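AncCDT-1 (Synthetic construct, PDB 5T0W) binds arginine and is probably a solute-binding protein for amino acid transport, reconstructed as an ancestral precursor of cyclohexadienyl dehydratase. Local coordinates at residues Val27-Asp32 with Gly43-Phe48; Asp72-Ala77 with Val86-Thr91; Ile50-Ala55 with Asp238-Lys243. One frame throughout, in Å; residues are numbered along the deposited sequence.

Contact 1. Residues Val27-Asp32 with Gly43-Phe48. With ARG (arginine), chain E.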
loop_
_atom_site.group_PDB
_atom_site.type_symbol
_atom_site.label_atom_id
_atom_site.label_comp_id
_atom_site.label_asym_id
_atom_site.label_seq_id
_atom_site.Cartn_x
_atom_site.Cartn_y
_atom_site.Cartn_z
ATOM N N VAL A 27 -8.374 12.620 0.322
ATOM C CA VAL A 27 -7.404 11.545 0.477
ATOM C C VAL A 27 -7.323 10.680 -0.755
ATOM O O VAL A 27 -8.243 9.914 -1.043
ATOM C CB VAL A 27 -7.763 10.649 1.680
ATOM C CG1 VAL A 27 -6.785 9.494 1.802
ATOM C CG2 VAL A 27 -7.793 11.478 2.956
ATOM N N GLY A 28 -6.198 10.769 -1.445
ATOM C CA GLY A 28 -5.908 9.891 -2.572
ATOM C C GLY A 28 -5.644 8.468 -2.137
ATOM O O GLY A 28 -4.773 8.227 -1.300
ATOM N N THR A 29 -6.432 7.528 -2.657
ATOM C CA THR A 29 -6.285 6.112 -2.288
ATOM C C THR A 29 -6.607 5.173 -3.508
ATOM O O THR A 29 -7.381 5.573 -4.364
ATOM C CB THR A 29 -6.984 5.846 -0.913
ATOM O OG1 THR A 29 -6.543 4.606 -0.353
ATOM C CG2 THR A 29 -8.497 5.843 -1.023
ATOM N N ASP A 30 -5.950 4.001 -3.634
ATOM C CA ASP A 30 -6.203 3.010 -4.687
ATOM C C ASP A 30 -6.908 1.900 -3.948
ATOM O O ASP A 30 -6.289 1.022 -3.317
ATOM C CB ASP A 30 -4.932 2.483 -5.365
ATOM C CG ASP A 30 -5.172 1.179 -6.119
ATOM O OD1 ASP A 30 -5.342 0.124 -5.457
ATOM O OD2 ASP A 30 -5.216 1.208 -7.372
ATOM N N ALA A 31 -8.226 1.935 -4.049
ATOM C CA ALA A 31 -9.087 1.312 -3.058
ATOM C C ALA A 31 -9.484 -0.195 -3.277
ATOM O O ALA A 31 -10.537 -0.702 -2.808
ATOM C CB ALA A 31 -10.282 2.220 -2.859
ATOM N N ASP A 32 -8.611 -0.915 -3.976
ATOM C CA ASP A 32 -8.643 -2.388 -3.933
ATOM C C ASP A 32 -7.321 -2.864 -3.400
ATOM O O ASP A 32 -6.466 -3.312 -4.157
ATOM C CB ASP A 32 -8.992 -3.084 -5.261
ATOM C CG ASP A 32 -9.581 -4.493 -5.037
ATOM O OD1 ASP A 32 -9.458 -5.020 -3.898
ATOM O OD2 ASP A 32 -10.200 -5.060 -5.991
ATOM N N GLY A 43 -20.064 -1.450 -0.889
ATOM C CA GLY A 43 -19.248 -0.504 -1.660
ATOM C C GLY A 43 -18.769 0.710 -0.872
ATOM O O GLY A 43 -18.530 1.765 -1.455
ATOM N N GLN A 44 -18.672 0.586 0.452
ATOM C CA GLN A 44 -18.164 1.675 1.303
ATOM C C GLN A 44 -16.664 1.526 1.586
ATOM O O GLN A 44 -16.144 0.393 1.672
ATOM C CB GLN A 44 -18.930 1.761 2.638
ATOM C CG GLN A 44 -20.403 2.078 2.494
ATOM C CD GLN A 44 -20.661 3.224 1.535
ATOM O OE1 GLN A 44 -20.226 4.354 1.780
ATOM N NE2 GLN A 44 -21.386 2.941 0.441
ATOM N N TYR A 45 -16.008 2.670 1.824
ATOM C CA TYR A 45 -14.586 2.704 1.972
ATOM C C TYR A 45 -14.257 2.190 3.357
ATOM O O TYR A 45 -14.904 2.554 4.350
ATOM C CB TYR A 45 -13.966 4.081 1.770
ATOM C CG TYR A 45 -13.798 4.489 0.315
ATOM C CD1 TYR A 45 -12.701 4.062 -0.416
ATOM C CD2 TYR A 45 -14.708 5.341 -0.312
ATOM C CE1 TYR A 45 -12.549 4.442 -1.748
ATOM C CE2 TYR A 45 -14.559 5.728 -1.639
ATOM C CZ TYR A 45 -13.477 5.272 -2.360
ATOM O OH TYR A 45 -13.264 5.669 -3.691
ATOM N N THR A 46 -13.270 1.314 3.415
ATOM C CA THR A 46 -12.953 0.668 4.662
ATOM C C THR A 46 -11.511 0.161 4.650
ATOM O O THR A 46 -10.961 -0.133 3.610
ATOM C CB THR A 46 -13.971 -0.457 4.950
ATOM O OG1 THR A 46 -13.689 -1.038 6.221
ATOM C CG2 THR A 46 -13.904 -1.527 3.888
ATOM N N GLY A 47 -10.910 0.076 5.821
ATOM C CA GLY A 47 -9.517 -0.339 5.936
ATOM C C GLY A 47 -8.743 0.488 6.942
ATOM O O GLY A 47 -9.242 1.478 7.471
ATOM N N PHE A 48 -7.489 0.093 7.148
ATOM C CA PHE A 48 -6.552 0.768 8.049
ATOM C C PHE A 48 -6.299 2.187 7.595
ATOM O O PHE A 48 -6.428 3.119 8.376
ATOM C CB PHE A 48 -5.264 -0.026 8.045
ATOM C CG PHE A 48 -4.248 0.401 9.069
ATOM C CD1 PHE A 48 -4.533 0.391 10.401
ATOM C CD2 PHE A 48 -2.962 0.744 8.673
ATOM C CE1 PHE A 48 -3.586 0.754 11.329
ATOM C CE2 PHE A 48 -2.000 1.086 9.604
ATOM C CZ PHE A 48 -2.319 1.094 10.932
HETATM N N ARG E . 3.640 -0.883 -0.475
HETATM C CA ARG E . 3.803 -1.016 -1.929
HETATM C C ARG E . 4.232 0.302 -2.455
HETATM O O ARG E . 4.708 0.341 -3.590
HETATM C CB ARG E . 2.508 -1.399 -2.580
HETATM C CG ARG E . 1.480 -0.314 -2.441
HETATM C CD ARG E . 0.251 -0.587 -3.304
HETATM N NE ARG E . -0.909 0.072 -2.726
HETATM C CZ ARG E . -2.097 0.120 -3.305
HETATM N NH1 ARG E . -3.122 0.725 -2.692
HETATM N NH2 ARG E . -2.268 -0.447 -4.493
HETATM O OXT ARG E . 4.084 1.326 -1.760
#
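Ala31 meets Tyr45 at the rim of its ring, and the contact is small, with about 90 Å² buried between Val27-Asp32 and Gly43-Phe48. Tyr45 CB does not itself aim at the other segment; the ring beyond it does the reaching. With CG anti to the carbonyl carbon (chi1 -79°), the ring swings out toward the end of strand 24-29. Moving outward, CD1 comes within 3.9 Å of Ala31 CB. CE1 is nearer still, 3.4 Å from Ala31 CB, and the methyl lies close to the ring plane, at an edge and not over a face. The same CE1 is 4.3 Å from Thr29 CG2, which approaches obliquely. Elsewhere the ring meets Phe66 and Pro68, and Lys39 makes a cation-pi contact with it.

Strand 24-29 is the middle of a three-stranded parallel sheet, whereas Tyr45 belongs to a two-stranded antiparallel pair with 38-39. The strand order 63-68, 24-29, 85-86 (2-1-3) is consistent with a type II periplasmic binding protein, and the loops after strands 24-29 and 85-86 reach the ligand.

Thr29 OG1, by contrast with its methyl, is hydrogen-bonded to the backbone O of Met87. Asp30 points away from Gly43-Phe48, and its carboxylate lies beside the guanidinium group of the bound arginine. Its backbone O takes a weak hydrogen bond from arginine NH1 at 3.2 Å, and its OD1 a weak one from NH2 at 3.3 Å.

Contact 2. Residues Asp72-Ala77 with Val86-Thr91. With ARG (arginine), chain E.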
loop_
_atom_site.group_PDB
_atom_site.type_symbol
_atom_site.label_atom_id
_atom_site.label_comp_id
_atom_site.label_asym_id
_atom_site.label_seq_id
_atom_site.Cartn_x
_atom_site.Cartn_y
_atom_site.Cartn_z
ATOM N N ASP A 72 -0.461 3.419 -10.222
ATOM C CA ASP A 72 0.679 3.835 -11.031
ATOM C C ASP A 72 0.808 5.349 -11.153
ATOM O O ASP A 72 1.909 5.863 -11.140
ATOM C CB ASP A 72 0.610 3.218 -12.425
ATOM C CG ASP A 72 1.921 3.359 -13.174
ATOM O OD1 ASP A 72 2.955 2.881 -12.636
ATOM O OD2 ASP A 72 1.911 3.941 -14.299
ATOM N N GLY A 73 -0.320 6.044 -11.272
ATOM C CA GLY A 73 -0.334 7.491 -11.401
ATOM C C GLY A 73 -0.658 8.231 -10.111
ATOM O O GLY A 73 -1.058 9.389 -10.136
ATOM N N ILE A 74 -0.518 7.559 -8.974
ATOM C CA ILE A 74 -0.952 8.149 -7.720
ATOM C C ILE A 74 -0.066 9.328 -7.292
ATOM O O ILE A 74 -0.571 10.301 -6.743
ATOM C CB ILE A 74 -1.073 7.116 -6.585
ATOM C CG1 ILE A 74 -1.941 7.709 -5.460
ATOM C CG2 ILE A 74 0.285 6.729 -6.063
ATOM C CD1 ILE A 74 -2.352 6.695 -4.404
ATOM N N ILE A 75 1.235 9.230 -7.538
ATOM C CA ILE A 75 2.126 10.341 -7.245
ATOM C C ILE A 75 1.910 11.532 -8.190
ATOM O O ILE A 75 1.852 12.678 -7.745
ATOM C CB ILE A 75 3.592 9.905 -7.238
ATOM C CG1 ILE A 75 3.838 9.111 -5.967
ATOM C CG2 ILE A 75 4.516 11.108 -7.306
ATOM C CD1 ILE A 75 5.234 8.574 -5.826
ATOM N N PRO A 76 1.794 11.277 -9.496
ATOM C CA PRO A 76 1.429 12.418 -10.368
ATOM C C PRO A 76 0.104 13.085 -9.995
ATOM O O PRO A 76 -0.035 14.307 -10.131
ATOM C CB PRO A 76 1.344 11.776 -11.761
ATOM C CG PRO A 76 2.338 10.658 -11.697
ATOM C CD PRO A 76 2.304 10.131 -10.273
ATOM N N ALA A 77 -0.877 12.288 -9.574
ATOM C CA ALA A 77 -2.160 12.829 -9.184
ATOM C C ALA A 77 -1.984 13.746 -7.976
ATOM O O ALA A 77 -2.600 14.808 -7.906
ATOM C CB ALA A 77 -3.134 11.719 -8.867
ATOM N N VAL A 86 -1.676 11.173 0.196
ATOM C CA VAL A 86 -1.779 9.743 -0.182
ATOM C C VAL A 86 -1.842 8.878 1.088
ATOM O O VAL A 86 -0.940 8.920 1.890
ATOM C CB VAL A 86 -0.582 9.303 -1.023
ATOM C CG1 VAL A 86 -0.671 7.842 -1.353
ATOM C CG2 VAL A 86 -0.497 10.123 -2.290
ATOM N N MET A 87 -2.913 8.125 1.264
ATOM C CA MET A 87 -3.003 7.160 2.349
ATOM C C MET A 87 -3.426 5.819 1.747
ATOM O O MET A 87 -4.610 5.564 1.522
ATOM C CB MET A 87 -3.996 7.620 3.412
ATOM C CG MET A 87 -3.809 9.070 3.848
ATOM S SD MET A 87 -4.698 9.696 5.303
ATOM C CE MET A 87 -4.190 8.734 6.732
ATOM N N SER A 88 -2.431 5.039 1.336
ATOM C CA SER A 88 -2.668 3.929 0.397
ATOM C C SER A 88 -1.575 2.884 0.433
ATOM O O SER A 88 -1.144 2.378 -0.596
ATOM C CB SER A 88 -2.877 4.436 -1.039
ATOM O OG SER A 88 -3.659 3.516 -1.774
ATOM N N GLY A 89 -1.141 2.573 1.641
ATOM C CA GLY A 89 -0.128 1.555 1.865
ATOM C C GLY A 89 1.183 1.850 1.186
ATOM O O GLY A 89 1.814 0.954 0.665
ATOM N N MET A 90 1.564 3.124 1.164
ATOM C CA MET A 90 2.711 3.540 0.407
ATOM C C MET A 90 4.045 3.409 1.144
ATOM O O MET A 90 4.285 4.025 2.163
ATOM C CB MET A 90 2.523 4.955 -0.042
ATOM C CG MET A 90 3.592 5.392 -0.998
ATOM S SD MET A 90 3.127 6.863 -1.848
ATOM C CE MET A 90 4.628 7.156 -2.753
ATOM N N THR A 91 4.908 2.566 0.609
ATOM C CA THR A 91 6.257 2.398 1.106
ATOM C C THR A 91 7.076 3.675 0.844
ATOM O O THR A 91 6.977 4.274 -0.202
ATOM C CB THR A 91 6.921 1.211 0.390
ATOM O OG1 THR A 91 6.176 0.021 0.647
ATOM C CG2 THR A 91 8.328 1.024 0.857
HETATM N N ARG E . 3.640 -0.883 -0.475
HETATM C CA ARG E . 3.803 -1.016 -1.929
HETATM C C ARG E . 4.232 0.302 -2.455
HETATM O O ARG E . 4.708 0.341 -3.590
HETATM C CB ARG E . 2.508 -1.399 -2.580
HETATM C CG ARG E . 1.480 -0.314 -2.441
HETATM C CD ARG E . 0.251 -0.587 -3.304
HETATM N NE ARG E . -0.909 0.072 -2.726
HETATM C CZ ARG E . -2.097 0.120 -3.305
HETATM N NH1 ARG E . -3.122 0.725 -2.692
HETATM N NH2 ARG E . -2.268 -0.447 -4.493
HETATM O OXT ARG E . 4.084 1.326 -1.760
#
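Ile74 and Val86 reach toward each other tip to tip, closing to 3.7 Å between Ile74 CD1 and Val86 CG1. The isoleucine can do this because its chain is stretched out: CG1 stands anti to the backbone N (chi1 -162°) and CD1 carries straight on from there. That same methyl also lies 4.1 Å from Ser88 CB, so it covers the carbon side of a residue whose oxygen serves the ligand.

Ile75 uses a different rotamer, with CG1 anti to the carbonyl carbon, which brings its CD1 round to Met90 CE, 3.4 Å away. Met90 is extended along its whole length, and the two chains cross at about a right angle, the Met90 methyl lying across the end of Ile75, near both CD1 and CG1.

Behind this apolar layer, the loop Ser88-Thr91 holds the bound arginine largely with its backbone. Ser88 O accepts from arginine NE at 3.1 Å, while Ser88 OG accepts from NH1 at 3.0 Å and also from the N-H of Asp30. Gly89, with positive phi, follows Ser88 and carries the carbonyl that takes the ligand's amino group: arginine N gives to Gly89 O at 2.8 Å and to Thr91 OG1 at 2.9 Å. Thr91 N donates almost straight (169°) to arginine OXT.

Helix 74-79 thus lies against the end of strand 85-86 and the loop that follows. Strand 207-213 bonds the backbone of Val86 through Ala212 and that of Met90 through Gly210, Arg96 of helix 94-97 touches both Ile75 and Met90, and Met87 packs on helix 48-60.

Contact 3. Residues Ile50-Ala55 with Asp238-Lys243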
loop_
_atom_site.group_PDB
_atom_site.type_symbol
_atom_site.label_atom_id
_atom_site.label_comp_id
_atom_site.label_asym_id
_atom_site.label_seq_id
_atom_site.Cartn_x
_atom_site.Cartn_y
_atom_site.Cartn_z
ATOM N N ILE A 50 -8.138 3.950 5.753
ATOM C CA ILE A 50 -9.413 4.668 5.765
ATOM C C ILE A 50 -9.674 5.154 7.170
ATOM O O ILE A 50 -9.947 6.334 7.377
ATOM C CB ILE A 50 -10.548 3.768 5.271
ATOM C CG1 ILE A 50 -10.259 3.306 3.830
ATOM C CG2 ILE A 50 -11.880 4.477 5.337
ATOM C CD1 ILE A 50 -9.959 4.419 2.845
ATOM N N ASP A 51 -9.525 4.278 8.148
ATOM C CA ASP A 51 -9.722 4.693 9.535
ATOM C C ASP A 51 -8.749 5.791 9.942
ATOM O O ASP A 51 -9.110 6.754 10.608
ATOM C CB ASP A 51 -9.579 3.504 10.479
ATOM C CG ASP A 51 -10.741 2.530 10.383
ATOM O OD1 ASP A 51 -11.680 2.768 9.593
ATOM O OD2 ASP A 51 -10.691 1.506 11.097
ATOM N N LEU A 52 -7.500 5.642 9.534
ATOM C CA LEU A 52 -6.508 6.659 9.809
ATOM C C LEU A 52 -6.910 7.966 9.146
ATOM O O LEU A 52 -6.910 9.008 9.806
ATOM C CB LEU A 52 -5.133 6.193 9.340
ATOM C CG LEU A 52 -4.477 5.189 10.317
ATOM C CD1 LEU A 52 -3.145 4.593 9.871
ATOM C CD2 LEU A 52 -4.368 5.700 11.751
ATOM N N ALA A 53 -7.249 7.915 7.856
ATOM C CA ALA A 53 -7.750 9.094 7.154
ATOM C C ALA A 53 -8.871 9.771 7.938
ATOM O O ALA A 53 -8.868 10.990 8.115
ATOM C CB ALA A 53 -8.233 8.729 5.772
ATOM N N LYS A 54 -9.813 8.975 8.427
ATOM C CA LYS A 54 -10.902 9.510 9.230
ATOM C C LYS A 54 -10.388 10.202 10.460
ATOM O O LYS A 54 -10.876 11.282 10.807
ATOM C CB LYS A 54 -11.849 8.409 9.659
ATOM C CG LYS A 54 -12.692 7.905 8.512
ATOM C CD LYS A 54 -13.706 6.898 9.007
ATOM C CE LYS A 54 -14.614 6.508 7.857
ATOM N NZ LYS A 54 -15.283 5.238 8.190
ATOM N N ALA A 55 -9.430 9.579 11.142
ATOM C CA ALA A 55 -8.887 10.144 12.384
ATOM C C ALA A 55 -8.237 11.495 12.102
ATOM O O ALA A 55 -8.411 12.448 12.863
ATOM C CB ALA A 55 -7.880 9.178 13.036
ATOM N N ASP A 238 -2.770 1.888 18.355
ATOM C CA ASP A 238 -2.677 0.458 18.686
ATOM C C ASP A 238 -4.025 -0.207 18.490
ATOM O O ASP A 238 -4.079 -1.306 17.952
ATOM C CB ASP A 238 -2.173 0.232 20.111
ATOM C CG ASP A 238 -0.766 0.734 20.329
ATOM O OD1 ASP A 238 -0.031 0.987 19.336
ATOM O OD2 ASP A 238 -0.404 0.928 21.524
ATOM N N LYS A 239 -5.102 0.457 18.924
ATOM C CA LYS A 239 -6.460 -0.120 18.819
ATOM C C LYS A 239 -6.718 -0.426 17.355
ATOM O O LYS A 239 -7.210 -1.494 16.985
ATOM C CB LYS A 239 -7.546 0.806 19.412
ATOM N N LEU A 240 -6.291 0.505 16.521
ATOM C CA LEU A 240 -6.527 0.424 15.104
ATOM C C LEU A 240 -5.613 -0.589 14.378
ATOM O O LEU A 240 -6.051 -1.266 13.438
ATOM C CB LEU A 240 -6.371 1.811 14.537
ATOM C CG LEU A 240 -7.694 2.523 14.267
ATOM C CD1 LEU A 240 -8.321 3.318 15.441
ATOM C CD2 LEU A 240 -7.374 3.391 13.061
ATOM N N TYR A 241 -4.363 -0.697 14.817
ATOM C CA TYR A 241 -3.435 -1.673 14.256
ATOM C C TYR A 241 -3.925 -3.088 14.524
ATOM O O TYR A 241 -4.052 -3.902 13.605
ATOM C CB TYR A 241 -2.045 -1.498 14.866
ATOM C CG TYR A 241 -1.001 -2.473 14.333
ATOM C CD1 TYR A 241 -0.895 -3.767 14.855
ATOM C CD2 TYR A 241 -0.133 -2.104 13.307
ATOM C CE1 TYR A 241 0.032 -4.665 14.363
ATOM C CE2 TYR A 241 0.805 -2.999 12.802
ATOM C CZ TYR A 241 0.887 -4.282 13.339
ATOM O OH TYR A 241 1.829 -5.171 12.860
ATOM N N GLU A 242 -4.209 -3.389 15.781
ATOM C CA GLU A 242 -4.668 -4.729 16.135
ATOM C C GLU A 242 -6.002 -5.080 15.488
ATOM O O GLU A 242 -6.308 -6.250 15.299
ATOM C CB GLU A 242 -4.758 -4.887 17.654
ATOM C CG GLU A 242 -3.399 -5.002 18.334
ATOM C CD GLU A 242 -3.390 -4.434 19.752
ATOM O OE1 GLU A 242 -4.251 -3.585 20.096
ATOM O OE2 GLU A 242 -2.527 -4.849 20.557
ATOM N N LYS A 243 -6.783 -4.063 15.152
ATOM C CA LYS A 243 -8.049 -4.270 14.482
ATOM C C LYS A 243 -7.872 -4.818 13.075
ATOM O O LYS A 243 -8.660 -5.645 12.635
ATOM C CB LYS A 243 -8.847 -2.964 14.425
ATOM C CG LYS A 243 -10.059 -3.024 13.504
ATOM C CD LYS A 243 -10.801 -1.706 13.464
ATOM C CE LYS A 243 -11.891 -1.731 12.409
ATOM N NZ LYS A 243 -12.464 -0.356 12.252
#
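Lys243 and Asp51 form a salt bridge across two nearly antiparallel helices, whose segments Ile50-Ala55 and Asp238-Lys243 run at 162° to each other. Their axes stay 11.1 Å apart at closest approach, so side chains have to span the gap. The lysine does so fully stretched, with CG anti to the backbone N (chi1 169°) and every later torsion extended. NZ arrives from the direction opposite to the aspartate and donates to Asp51 OD2 at 2.8 Å. It meets the carboxylate on the syn side of that oxygen, only 17° out of plane.

OD2 has a second donor, the indole NE1 of Trp244, the residue next to Lys243. One carboxylate oxygen is therefore gripped by two N-H groups from the same helix, which should help fix its rotation and probably favours the charged form. Farther back, Asp51 O is used within its own helix by Ala55 N at 2.9 Å. In the other helix Lys243 N makes a weaker bond of the same kind, 3.2 Å to Lys239 O.

Beside the polar pair, Leu240 fills the apolar part of the contact. Its CD2 lies 3.4 Å from Asp51 CB, so the aspartate offers its carbon to the leucine and its oxygen to the lysine. The same methyl is 4.0 Å from Leu52 CD2, where the two leucines slide past each other. Met231 of helix 218-233 touches Leu52 as well.

Such a return of the C-terminal helix to pack on a helix of the N-terminal lobe is consistent with the two-lobed fold of family 3 solute-binding proteins.

Overall arrangement
All three contacts lie in the lobe built round the parallel sheet 63-68, 24-29, 85-86. Contacts 1 and 2 share the bound arginine and join directly, the end of strand 24-29 being bonded to the loop of contact 2. Contact 2 is the buried one, purely apolar between its segments, with polar groups turned to the ligand. Contact 1 is partly buried and smaller, an aromatic-aliphatic touch with no hydrogen bond across it. Contact 3, about 19 Å from contact 2 between centres, lies toward the surface and adds a charged pair to its leucines. Helix 48-60 ties it in, following strand 45-46 of contact 1 and receiving Met87 of contact 2.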